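Local atomic coordinates of acyl-coenzyme A oxidase acox-1.2 (Caenorhabditis elegans, PDB entry 5K3J), a protein that catalyses the FAD-dependent desaturation of ascaroside-CoA side chains, the first step of peroxisomal beta-oxidation of these pheromones, passing electrons to oxygen to give hydrogen peroxide. Residues A[304-307]-A[308-312]; A[336-339]-A[340-344]; A[179-182]-A[183-186]; A[257-260]-A[261-264]. All coordinates share one frame; numbering follows the deposited sequence.

Interactions 1 and 2 are neighbours in the helical C-alpha1 domain, their centres 12 Å apart; they meet where Leu308 CD2 packs on Leu342 O at 3.6 Å. Interaction 2 holds the adenosine ribose of FAD and touches ATP, while interaction 1 stands behind it, the side chain of Ala311 about 9 Å from the FAD. Interactions 3 and 4 belong to the strand-rich part on the opposite side of the chain's centre, 21 Å apart between centres. In interaction 3 the side chain of Thr182 comes within about 11 Å of a bound FAD. Interactions 2 and 3 both touch the second subunit; interactions 1 and 4 touch no other chain.

Interaction 1. Residues A[304-307]-A[308-312]; sequences LAHA and LTIAA
Leu304 and Leu308 begin this stretch of helix 287-315, a buried alpha helix of the C-alpha1 domain, with an i to i+4 pair: the backbone bond from Leu308 N to Leu304 O is 3.0 Å long, and Leu304 CG lies 3.9 Å from Leu308 CD1 as the side chains cross. Leu304 also packs on Thr396 and Ile400 of helix 379-405, where a branched apolar side chain fills the helix interface. Ala305 next offers its carbonyl oxygen to two donors of Thr309. The amide N approaches at 2.7 Å, tilted somewhat from the carbonyl plane, whereas OG1, 2.6 Å away, comes from above that plane. The torsion of Thr309 (chi1 -55°) sets OG1 beside its own backbone N, turning the hydroxyl back along the helix, where it bonds to Ala305 O. With a valine here, Ala305 O would probably lose its second donor, and a methyl group would face the carbonyl instead. His306 suits a buried polar site: ND1 pairs with Tyr106 OH and NE2 with Leu615 O, fixing the ring's rotation. One turn on, Ile310 CD1 meets this ring at its edge, in plane, 3.6 Å from His306 CD2. Ala307 is small enough to sit against Ile400 and Ala403 of helix 379-405, and its carbonyl oxygen accepts from Ile310 N at 3.1 Å and, in the carbonyl plane, from Ala311 N at 3.0 Å.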
loop_
_atom_site.group_PDB
_atom_site.type_symbol
_atom_site.label_atom_id
_atom_site.label_comp_id
_atom_site.label_asym_id
_atom_site.label_seq_id
_atom_site.Cartn_x
_atom_site.Cartn_y
_atom_site.Cartn_z
ATOM N N LEU A 304 -4.489 2.113 -12.535
ATOM C CA LEU A 304 -4.415 0.663 -12.429
ATOM C C LEU A 304 -3.962 0.061 -13.747
ATOM O O LEU A 304 -3.152 -0.863 -13.766
ATOM C CB LEU A 304 -5.772 0.086 -12.023
ATOM C CG LEU A 304 -5.860 -1.413 -11.764
ATOM C CD1 LEU A 304 -4.720 -1.841 -10.866
ATOM C CD2 LEU A 304 -7.198 -1.754 -11.129
ATOM N N ALA A 305 -4.486 0.584 -14.850
ATOM C CA ALA A 305 -4.032 0.161 -16.164
ATOM C C ALA A 305 -2.546 0.469 -16.327
ATOM O O ALA A 305 -1.790 -0.337 -16.865
ATOM C CB ALA A 305 -4.845 0.843 -17.242
ATOM N N HIS A 306 -2.145 1.644 -15.852
ATOM C CA HIS A 306 -0.754 2.081 -15.871
ATOM C C HIS A 306 0.142 1.075 -15.147
ATOM O O HIS A 306 1.197 0.691 -15.653
ATOM C CB HIS A 306 -0.650 3.475 -15.237
ATOM C CG HIS A 306 0.720 4.082 -15.275
ATOM N ND1 HIS A 306 0.918 5.444 -15.333
ATOM C CD2 HIS A 306 1.954 3.526 -15.230
ATOM C CE1 HIS A 306 2.212 5.701 -15.342
ATOM N NE2 HIS A 306 2.865 4.555 -15.280
ATOM N N ALA A 307 -0.285 0.648 -13.964
ATOM C CA ALA A 307 0.469 -0.331 -13.192
ATOM C C ALA A 307 0.582 -1.650 -13.949
ATOM O O ALA A 307 1.658 -2.246 -14.028
ATOM C CB ALA A 307 -0.181 -0.549 -11.840
ATOM N N LEU A 308 -0.541 -2.087 -14.510
ATOM C CA LEU A 308 -0.620 -3.352 -15.232
ATOM C C LEU A 308 0.149 -3.311 -16.546
ATOM O O LEU A 308 0.607 -4.342 -17.031
ATOM C CB LEU A 308 -2.078 -3.715 -15.492
ATOM C CG LEU A 308 -2.874 -3.924 -14.209
ATOM C CD1 LEU A 308 -4.363 -3.826 -14.474
ATOM C CD2 LEU A 308 -2.518 -5.263 -13.594
ATOM N N THR A 309 0.289 -2.118 -17.115
ATOM C CA THR A 309 1.053 -1.939 -18.343
ATOM C C THR A 309 2.516 -2.281 -18.083
ATOM O O THR A 309 3.231 -2.746 -18.971
ATOM C CB THR A 309 0.932 -0.504 -18.876
ATOM O OG1 THR A 309 -0.451 -0.172 -19.039
ATOM C CG2 THR A 309 1.634 -0.367 -20.216
ATOM N N ILE A 310 2.945 -2.063 -16.844
ATOM C CA ILE A 310 4.314 -2.339 -16.428
ATOM C C ILE A 310 4.495 -3.789 -15.991
ATOM O O ILE A 310 5.490 -4.431 -16.330
ATOM C CB ILE A 310 4.727 -1.410 -15.277
ATOM C CG1 ILE A 310 4.549 0.054 -15.696
ATOM C CG2 ILE A 310 6.160 -1.701 -14.824
ATOM C CD1 ILE A 310 4.428 1.009 -14.538
ATOM N N ALA A 311 3.532 -4.292 -15.228
ATOM C CA ALA A 311 3.575 -5.662 -14.744
ATOM C C ALA A 311 3.534 -6.653 -15.902
ATOM O O ALA A 311 4.418 -7.497 -16.029
ATOM C CB ALA A 311 2.424 -5.920 -13.781
ATOM N N ALA A 312 2.515 -6.530 -16.748
ATOM C CA ALA A 312 2.301 -7.460 -17.854
ATOM C C ALA A 312 3.501 -7.526 -18.791
ATOM O O ALA A 312 4.012 -8.609 -19.078
ATOM C CB ALA A 312 1.053 -7.079 -18.631
#

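Interaction 2. Residues A[336-339]-A[340-344]; sequences QTQQ and HRLFP. With FAD (flavin-adenine dinucleotide), chain G.
Gln338 and Arg341, three residues apart, close on a single hydroxyl of FAD, the ribose oxygen O3B. Gln338 NE2 donates to it almost straight, at 2.9 Å and 173°, while Arg341 NH1 reaches it at 3.0 Å along the edge of the guanidinium. The glutamine chain bends at chi2 (-102°) to bring its amide there; Ser315 OG takes the other end of that amide, OE1, and so fixes its rotation. Arginine suits its place because it has donors to share: NE is bonded to Gln402 OE1, and NH1 makes a long, weak ion pair with Glu434 of the second subunit. In this part of the C-alpha1 domain, built where the subunits share their cofactor, helix 336-340 gives way to helix 343-363. Arg341 N still bonds to Thr337 O at 2.8 Å, but Leu342 stands at the N-cap of the second helix. Phe343 N returns to Gln339 O at 3.0 Å, and Pro344, lacking an N-H, fits readily into the first turn that follows. Gln339 and Phe343 lie side by side, CB of the glutamine 3.5 Å from CE2 of the ring, which helix 581-597 backs through Leu594 and Ile597. Gln339 turns its amide to Leu333 O. His340 serves the nucleotide: its NE2 is bonded to the O2A phosphate oxygen of ATP.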
loop_
_atom_site.group_PDB
_atom_site.type_symbol
_atom_site.label_atom_id
_atom_site.label_comp_id
_atom_site.label_asym_id
_atom_site.label_seq_id
_atom_site.Cartn_x
_atom_site.Cartn_y
_atom_site.Cartn_z
ATOM N N GLN A 336 0.367 -19.586 -13.281
ATOM C CA GLN A 336 -1.045 -19.351 -13.013
ATOM C C GLN A 336 -1.254 -18.250 -11.977
ATOM O O GLN A 336 -2.089 -17.363 -12.160
ATOM C CB GLN A 336 -1.715 -20.636 -12.542
ATOM C CG GLN A 336 -3.211 -20.513 -12.374
ATOM C CD GLN A 336 -3.852 -21.828 -11.996
ATOM O OE1 GLN A 336 -3.833 -22.229 -10.832
ATOM N NE2 GLN A 336 -4.423 -22.511 -12.980
ATOM N N THR A 337 -0.495 -18.321 -10.887
ATOM C CA THR A 337 -0.548 -17.310 -9.836
ATOM C C THR A 337 -0.305 -15.908 -10.388
ATOM O O THR A 337 -0.925 -14.939 -9.948
ATOM C CB THR A 337 0.492 -17.592 -8.734
ATOM O OG1 THR A 337 1.798 -17.679 -9.319
ATOM C CG2 THR A 337 0.179 -18.893 -8.015
ATOM N N GLN A 338 0.601 -15.810 -11.354
ATOM C CA GLN A 338 0.936 -14.532 -11.971
ATOM C C GLN A 338 -0.182 -14.014 -12.865
ATOM O O GLN A 338 -0.454 -12.814 -12.890
ATOM C CB GLN A 338 2.229 -14.653 -12.775
ATOM C CG GLN A 338 3.446 -14.073 -12.079
ATOM C CD GLN A 338 3.841 -12.711 -12.629
ATOM O OE1 GLN A 338 3.525 -12.370 -13.770
ATOM N NE2 GLN A 338 4.531 -11.923 -11.813
ATOM N N GLN A 339 -0.815 -14.918 -13.608
ATOM C CA GLN A 339 -1.998 -14.577 -14.393
ATOM C C GLN A 339 -3.168 -14.268 -13.464
ATOM O O GLN A 339 -4.048 -13.476 -13.791
ATOM C CB GLN A 339 -2.368 -15.716 -15.346
ATOM C CG GLN A 339 -1.320 -16.002 -16.408
ATOM C CD GLN A 339 -1.727 -17.118 -17.353
ATOM O OE1 GLN A 339 -2.887 -17.526 -17.383
ATOM N NE2 GLN A 339 -0.770 -17.620 -18.128
ATOM N N HIS A 340 -3.156 -14.894 -12.294
ATOM C CA HIS A 340 -4.219 -14.734 -11.311
ATOM C C HIS A 340 -4.087 -13.432 -10.522
ATOM O O HIS A 340 -5.086 -12.850 -10.092
ATOM C CB HIS A 340 -4.218 -15.924 -10.356
ATOM C CG HIS A 340 -5.181 -15.788 -9.224
ATOM N ND1 HIS A 340 -6.519 -15.520 -9.414
ATOM C CD2 HIS A 340 -5.002 -15.888 -7.887
ATOM C CE1 HIS A 340 -7.123 -15.459 -8.242
ATOM N NE2 HIS A 340 -6.226 -15.681 -7.299
ATOM N N ARG A 341 -2.851 -12.986 -10.321
ATOM C CA ARG A 341 -2.601 -11.783 -9.536
ATOM C C ARG A 341 -2.540 -10.550 -10.433
ATOM O O ARG A 341 -2.327 -9.435 -9.958
ATOM C CB ARG A 341 -1.305 -11.926 -8.729
ATOM C CG ARG A 341 -0.026 -11.615 -9.496
ATOM C CD ARG A 341 1.200 -12.060 -8.711
ATOM N NE ARG A 341 1.048 -11.795 -7.285
ATOM C CZ ARG A 341 2.000 -11.975 -6.378
ATOM N NH1 ARG A 341 3.196 -12.424 -6.741
ATOM N NH2 ARG A 341 1.752 -11.704 -5.103
ATOM N N LEU A 342 -2.749 -10.757 -11.730
ATOM C CA LEU A 342 -2.638 -9.680 -12.710
ATOM C C LEU A 342 -3.924 -9.437 -13.492
ATOM O O LEU A 342 -4.444 -8.325 -13.501
ATOM C CB LEU A 342 -1.499 -9.979 -13.689
ATOM C CG LEU A 342 -0.237 -9.120 -13.585
ATOM C CD1 LEU A 342 0.121 -8.884 -12.134
ATOM C CD2 LEU A 342 0.926 -9.771 -14.328
ATOM N N PHE A 343 -4.426 -10.480 -14.146
ATOM C CA PHE A 343 -5.546 -10.351 -15.084
ATOM C C PHE A 343 -6.890 -9.891 -14.485
ATOM O O PHE A 343 -7.621 -9.155 -15.147
ATOM C CB PHE A 343 -5.761 -11.678 -15.823
ATOM C CG PHE A 343 -4.622 -12.069 -16.719
ATOM C CD1 PHE A 343 -3.642 -11.152 -17.063
ATOM C CD2 PHE A 343 -4.540 -13.354 -17.226
ATOM C CE1 PHE A 343 -2.599 -11.516 -17.887
ATOM C CE2 PHE A 343 -3.500 -13.720 -18.052
ATOM C CZ PHE A 343 -2.528 -12.801 -18.382
ATOM N N PRO A 344 -7.240 -10.338 -13.261
ATOM C CA PRO A 344 -8.484 -9.802 -12.689
ATOM C C PRO A 344 -8.447 -8.287 -12.500
ATOM O O PRO A 344 -9.459 -7.616 -12.709
ATOM C CB PRO A 344 -8.582 -10.507 -11.337
ATOM C CG PRO A 344 -7.860 -11.792 -11.540
ATOM C CD PRO A 344 -6.726 -11.472 -12.470
HETATM P PA FAD G . 10.854 -13.326 -9.234
HETATM O O1A FAD G . 11.474 -14.675 -8.864
HETATM O O2A FAD G . 11.401 -12.857 -10.550
HETATM O O5B FAD G . 9.250 -13.482 -9.345
HETATM C C5B FAD G . 8.492 -12.390 -9.891
HETATM C C4B FAD G . 7.061 -12.910 -10.223
HETATM O O4B FAD G . 7.145 -14.056 -10.838
HETATM C C3B FAD G . 6.284 -13.178 -8.930
HETATM O O3B FAD G . 5.000 -12.835 -9.088
HETATM C C2B FAD G . 6.401 -14.716 -8.723
HETATM O O2B FAD G . 5.182 -15.234 -8.020
HETATM C C1B FAD G . 6.449 -15.178 -9.919
HETATM N N9A FAD G . 7.220 -16.382 -9.965
HETATM C C8A FAD G . 8.546 -16.482 -10.170
HETATM N N7A FAD G . 8.873 -17.799 -10.142
HETATM C C5A FAD G . 7.731 -18.513 -9.920
HETATM C C6A FAD G . 7.498 -19.878 -9.802
HETATM N N6A FAD G . 8.312 -21.045 -9.861
HETATM N N1A FAD G . 6.262 -20.326 -9.580
HETATM C C2A FAD G . 5.226 -19.446 -9.470
HETATM N N3A FAD G . 5.452 -18.110 -9.585
HETATM C C4A FAD G . 6.714 -17.650 -9.811
HETATM N N1 FAD G . 18.829 -10.325 -2.210
HETATM C C2 FAD G . 20.127 -10.659 -1.631
HETATM O O2 FAD G . 20.773 -11.580 -2.085
HETATM N N3 FAD G . 20.651 -9.887 -0.501
HETATM C C4 FAD G . 19.900 -8.815 0.030
HETATM O O4 FAD G . 20.347 -8.158 0.992
HETATM C C4X FAD G . 18.576 -8.471 -0.558
HETATM N N5 FAD G . 17.804 -7.377 -0.019
HETATM C C5X FAD G . 16.507 -7.042 -0.599
HETATM C C6 FAD G . 15.758 -5.976 -0.071
HETATM C C7 FAD G . 14.506 -5.652 -0.628
HETATM C C7M FAD G . 13.881 -4.462 0.108
HETATM C C8 FAD G . 14.004 -6.388 -1.706
HETATM C C8M FAD G . 12.668 -6.116 -2.375
HETATM C C9 FAD G . 14.750 -7.459 -2.241
HETATM C C9A FAD G . 16.000 -7.788 -1.688
HETATM N N10 FAD G . 16.785 -8.909 -2.240
HETATM C C10 FAD G . 18.062 -9.236 -1.673
HETATM C "C1'" FAD G . 16.273 -9.693 -3.385
HETATM C "C2'" FAD G . 15.159 -10.638 -2.944
HETATM O "O2'" FAD G . 15.671 -11.575 -2.062
HETATM C "C3'" FAD G . 14.630 -11.336 -4.165
HETATM O "O3'" FAD G . 14.185 -10.375 -5.089
HETATM C "C4'" FAD G . 13.484 -12.239 -3.792
HETATM O "O4'" FAD G . 13.952 -13.260 -2.942
HETATM C "C5'" FAD G . 12.910 -12.846 -5.054
HETATM O "O5'" FAD G . 12.604 -11.798 -5.963
HETATM P P FAD G . 12.674 -12.064 -7.538
HETATM O O1P FAD G . 13.331 -10.861 -8.223
HETATM O O2P FAD G . 13.473 -13.295 -7.821
HETATM O O3P FAD G . 11.213 -12.263 -8.098
#

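Interaction 3. Residues A[179-182]-A[183-186]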
loop_
_atom_site.group_PDB
_atom_site.type_symbol
_atom_site.label_atom_id
_atom_site.label_comp_id
_atom_site.label_asym_id
_atom_site.label_seq_id
_atom_site.Cartn_x
_atom_site.Cartn_y
_atom_site.Cartn_z
ATOM N N PRO A 179 -10.288 31.208 14.046
ATOM C CA PRO A 179 -10.177 31.427 15.493
ATOM C C PRO A 179 -9.150 30.531 16.163
ATOM O O PRO A 179 -8.363 31.014 16.973
ATOM C CB PRO A 179 -11.579 31.102 16.001
ATOM C CG PRO A 179 -12.116 30.136 15.013
ATOM C CD PRO A 179 -11.569 30.581 13.683
ATOM N N THR A 180 -9.160 29.245 15.832
ATOM C CA THR A 180 -8.281 28.296 16.492
ATOM C C THR A 180 -7.240 27.754 15.527
ATOM O O THR A 180 -7.320 27.980 14.319
ATOM C CB THR A 180 -9.082 27.132 17.106
ATOM O OG1 THR A 180 -9.931 26.550 16.109
ATOM C CG2 THR A 180 -9.944 27.631 18.252
ATOM N N THR A 181 -6.254 27.056 16.078
ATOM C CA THR A 181 -5.209 26.443 15.277
ATOM C C THR A 181 -5.799 25.311 14.444
ATOM O O THR A 181 -5.412 25.098 13.298
ATOM C CB THR A 181 -4.052 25.922 16.168
ATOM O OG1 THR A 181 -3.226 27.022 16.580
ATOM C CG2 THR A 181 -3.190 24.923 15.417
ATOM N N THR A 182 -6.762 24.602 15.018
ATOM C CA THR A 182 -7.439 23.528 14.301
ATOM C C THR A 182 -8.333 24.089 13.203
ATOM O O THR A 182 -8.608 23.420 12.215
ATOM C CB THR A 182 -8.283 22.667 15.249
ATOM O OG1 THR A 182 -9.115 23.519 16.047
ATOM C CG2 THR A 182 -7.377 21.841 16.156
ATOM N N ALA A 183 -8.768 25.332 13.382
ATOM C CA ALA A 183 -9.632 25.998 12.412
ATOM C C ALA A 183 -8.882 26.299 11.121
ATOM O O ALA A 183 -9.500 26.583 10.091
ATOM C CB ALA A 183 -10.202 27.277 12.991
ATOM N N LEU A 184 -7.551 26.258 11.189
ATOM C CA LEU A 184 -6.702 26.433 10.018
ATOM C C LEU A 184 -7.129 25.493 8.909
ATOM O O LEU A 184 -7.296 24.298 9.142
ATOM C CB LEU A 184 -5.234 26.169 10.363
ATOM C CG LEU A 184 -4.425 27.145 11.220
ATOM C CD1 LEU A 184 -3.080 26.531 11.587
ATOM C CD2 LEU A 184 -4.221 28.442 10.490
ATOM N N LYS A 185 -7.314 26.032 7.709
ATOM C CA LYS A 185 -7.461 25.190 6.533
ATOM C C LYS A 185 -6.225 24.310 6.445
ATOM O O LYS A 185 -5.131 24.733 6.803
ATOM C CB LYS A 185 -7.629 26.023 5.262
ATOM C CG LYS A 185 -8.909 26.840 5.235
ATOM C CD LYS A 185 -10.091 25.985 5.659
ATOM C CE LYS A 185 -11.412 26.715 5.490
ATOM N NZ LYS A 185 -12.553 25.864 5.927
ATOM N N TRP A 186 -6.395 23.077 5.995
ATOM C CA TRP A 186 -5.301 22.118 6.026
ATOM C C TRP A 186 -5.577 21.043 4.988
ATOM O O TRP A 186 -6.621 20.397 5.055
ATOM C CB TRP A 186 -5.162 21.518 7.431
ATOM C CG TRP A 186 -3.821 20.899 7.743
ATOM C CD1 TRP A 186 -3.367 19.684 7.326
ATOM C CD2 TRP A 186 -2.789 21.456 8.568
ATOM N NE1 TRP A 186 -2.106 19.451 7.825
ATOM C CE2 TRP A 186 -1.727 20.521 8.591
ATOM C CE3 TRP A 186 -2.643 22.648 9.281
ATOM C CZ2 TRP A 186 -0.552 20.748 9.298
ATOM C CZ3 TRP A 186 -1.471 22.869 9.982
ATOM C CH2 TRP A 186 -0.442 21.924 9.984
#
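Thr181 to Leu184 form a type I beta turn, closed by Leu184 N donating to Thr181 O at 3.2 Å from well above the carbonyl plane. A second, weaker grip precedes it: Ala183 N lies 3.2 Å from both Thr180 O and Thr180 OG1, and both hydrogen bonds are weak. The hydroxyl of Thr180 can take part because its torsion (chi1 53°) sets OG1 between the backbone N and the carbonyl carbon, facing the chain that curls back. Threonine serves at this position as a two-way link, for Thr180 OG1 also bonds to the carboxylate of Glu162. Thr182 OG1 bonds to the same carboxylate, which ties the turn to the neighbouring part of the chain. The turn carries the chain out of strand 173-177 and into strand 185-189, and thus from the mixed sheet into the antiparallel sheet that holds strand 185-189. Ala183 sits in the bend with its methyl 3.6 Å from CD of Pro179; a small side chain suits this position, flanked by the proline ring, Thr180, Thr178 and Glu162. Leu184 lies loosely alongside Thr181, pointing the same way, with CD1 4.2 Å from the threonine methyl CG2. These two side chains face the second subunit: Phe631 of that subunit packs on both Thr181 and Leu184, while Tyr627 of the same subunit rests on Thr182.

Interaction 4. Residues A[257-260]-A[261-264]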
loop_
_atom_site.group_PDB
_atom_site.type_symbol
_atom_site.label_atom_id
_atom_site.label_comp_id
_atom_site.label_asym_id
_atom_site.label_seq_id
_atom_site.Cartn_x
_atom_site.Cartn_y
_atom_site.Cartn_z
ATOM N N ARG A 257 -11.293 40.752 5.485
ATOM C CA ARG A 257 -12.518 41.320 4.935
ATOM C C ARG A 257 -12.579 41.217 3.421
ATOM O O ARG A 257 -11.681 41.672 2.715
ATOM C CB ARG A 257 -12.674 42.784 5.362
ATOM C CG ARG A 257 -13.083 42.955 6.813
ATOM C CD ARG A 257 -13.217 44.423 7.192
ATOM N NE ARG A 257 -13.569 44.593 8.602
ATOM C CZ ARG A 257 -14.812 44.743 9.054
ATOM N NH1 ARG A 257 -15.837 44.748 8.208
ATOM N NH2 ARG A 257 -15.031 44.890 10.356
ATOM N N VAL A 258 -13.652 40.602 2.937
ATOM C CA VAL A 258 -13.926 40.524 1.512
ATOM C C VAL A 258 -15.320 41.077 1.234
ATOM O O VAL A 258 -16.213 40.962 2.074
ATOM C CB VAL A 258 -13.817 39.072 0.983
ATOM C CG1 VAL A 258 -12.384 38.583 1.072
ATOM C CG2 VAL A 258 -14.758 38.140 1.742
ATOM N N PRO A 259 -15.503 41.703 0.064
ATOM C CA PRO A 259 -16.807 42.217 -0.364
ATOM C C PRO A 259 -17.911 41.164 -0.291
ATOM O O PRO A 259 -17.637 39.971 -0.433
ATOM C CB PRO A 259 -16.557 42.634 -1.812
ATOM C CG PRO A 259 -15.118 42.992 -1.844
ATOM C CD PRO A 259 -14.429 42.073 -0.876
ATOM N N ARG A 260 -19.140 41.618 -0.058
ATOM C CA ARG A 260 -20.320 40.759 -0.054
ATOM C C ARG A 260 -20.401 39.895 -1.313
ATOM O O ARG A 260 -20.903 38.770 -1.277
ATOM C CB ARG A 260 -21.585 41.612 0.078
ATOM C CG ARG A 260 -22.889 40.838 -0.032
ATOM C CD ARG A 260 -24.077 41.779 -0.120
ATOM N NE ARG A 260 -24.070 42.547 -1.362
ATOM C CZ ARG A 260 -24.696 42.174 -2.477
ATOM N NH1 ARG A 260 -25.386 41.040 -2.507
ATOM N NH2 ARG A 260 -24.635 42.934 -3.561
ATOM N N THR A 261 -19.884 40.429 -2.416
ATOM C CA THR A 261 -19.927 39.762 -3.711
ATOM C C THR A 261 -18.714 38.865 -3.961
ATOM O O THR A 261 -18.476 38.430 -5.088
ATOM C CB THR A 261 -20.030 40.793 -4.844
ATOM O OG1 THR A 261 -18.982 41.760 -4.702
ATOM C CG2 THR A 261 -21.370 41.498 -4.778
ATOM N N ASN A 262 -17.943 38.602 -2.911
ATOM C CA ASN A 262 -16.902 37.584 -2.979
ATOM C C ASN A 262 -17.472 36.276 -2.458
ATOM O O ASN A 262 -16.831 35.224 -2.520
ATOM C CB ASN A 262 -15.659 38.002 -2.197
ATOM C CG ASN A 262 -14.755 38.918 -3.000
ATOM O OD1 ASN A 262 -15.228 39.723 -3.802
ATOM N ND2 ASN A 262 -13.446 38.783 -2.806
ATOM N N LEU A 263 -18.697 36.364 -1.948
ATOM C CA LEU A 263 -19.506 35.188 -1.670
ATOM C C LEU A 263 -20.059 34.646 -2.976
ATOM O O LEU A 263 -20.763 35.353 -3.706
ATOM C CB LEU A 263 -20.652 35.515 -0.712
ATOM C CG LEU A 263 -21.738 34.442 -0.564
ATOM C CD1 LEU A 263 -21.185 33.175 0.059
ATOM C CD2 LEU A 263 -22.915 34.960 0.249
ATOM N N LEU A 264 -19.729 33.397 -3.278
ATOM C CA LEU A 264 -20.235 32.765 -4.484
ATOM C C LEU A 264 -21.745 32.659 -4.441
ATOM O O LEU A 264 -22.303 31.841 -3.710
ATOM C CB LEU A 264 -19.628 31.377 -4.682
ATOM C CG LEU A 264 -18.149 31.317 -5.065
ATOM C CD1 LEU A 264 -17.864 30.017 -5.816
ATOM C CD2 LEU A 264 -17.719 32.552 -5.869
#
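Arg260, Thr261 and Asn262 carry this contact, at the point where strand 256-259 of the mixed sheet ends and the chain turns toward strand 269-270. Asn262 N donates to Pro259 O at 2.8 Å with an N-H...O angle of 158°, approaching from above the carbonyl plane. Leu263 N makes a weak bond to Arg260 O one residue later, so successive i to i+3 links give the bend a 3-10 character. The side chain of Asn262 folds back over the end of the strand: its CG stands beside the backbone N (chi1 -83°), which lays the amide across the proline, with Pro259 CD 3.8 Å from CG. Asn262 ND2 also comes 3.8 Å from Val258 CB. This amide is tied down by Met217 O, which accepts from ND2, while the backbone of Asn262 bonds to Met217 as well. A leucine in its place would probably leave Met217 O without this side-chain donor and weaken the tie between the turn and strand 210-219. Arg260 bends at chi3 (67°) so that the methyl CG2 of Thr261 lies over one face of its guanidinium, toward the rim, 3.8 Å from NH2. Its NH1 is bonded to Val270 O, which steadies the head group. Threonine fits because its methyl can meet that flat face. Aliphatic surfaces of valine, proline and threonine thus pad the turn, while the bonded polar ends of Asn262 and Arg260 fasten it to the backbone carbonyls of Met217 and Val270 in the same chain.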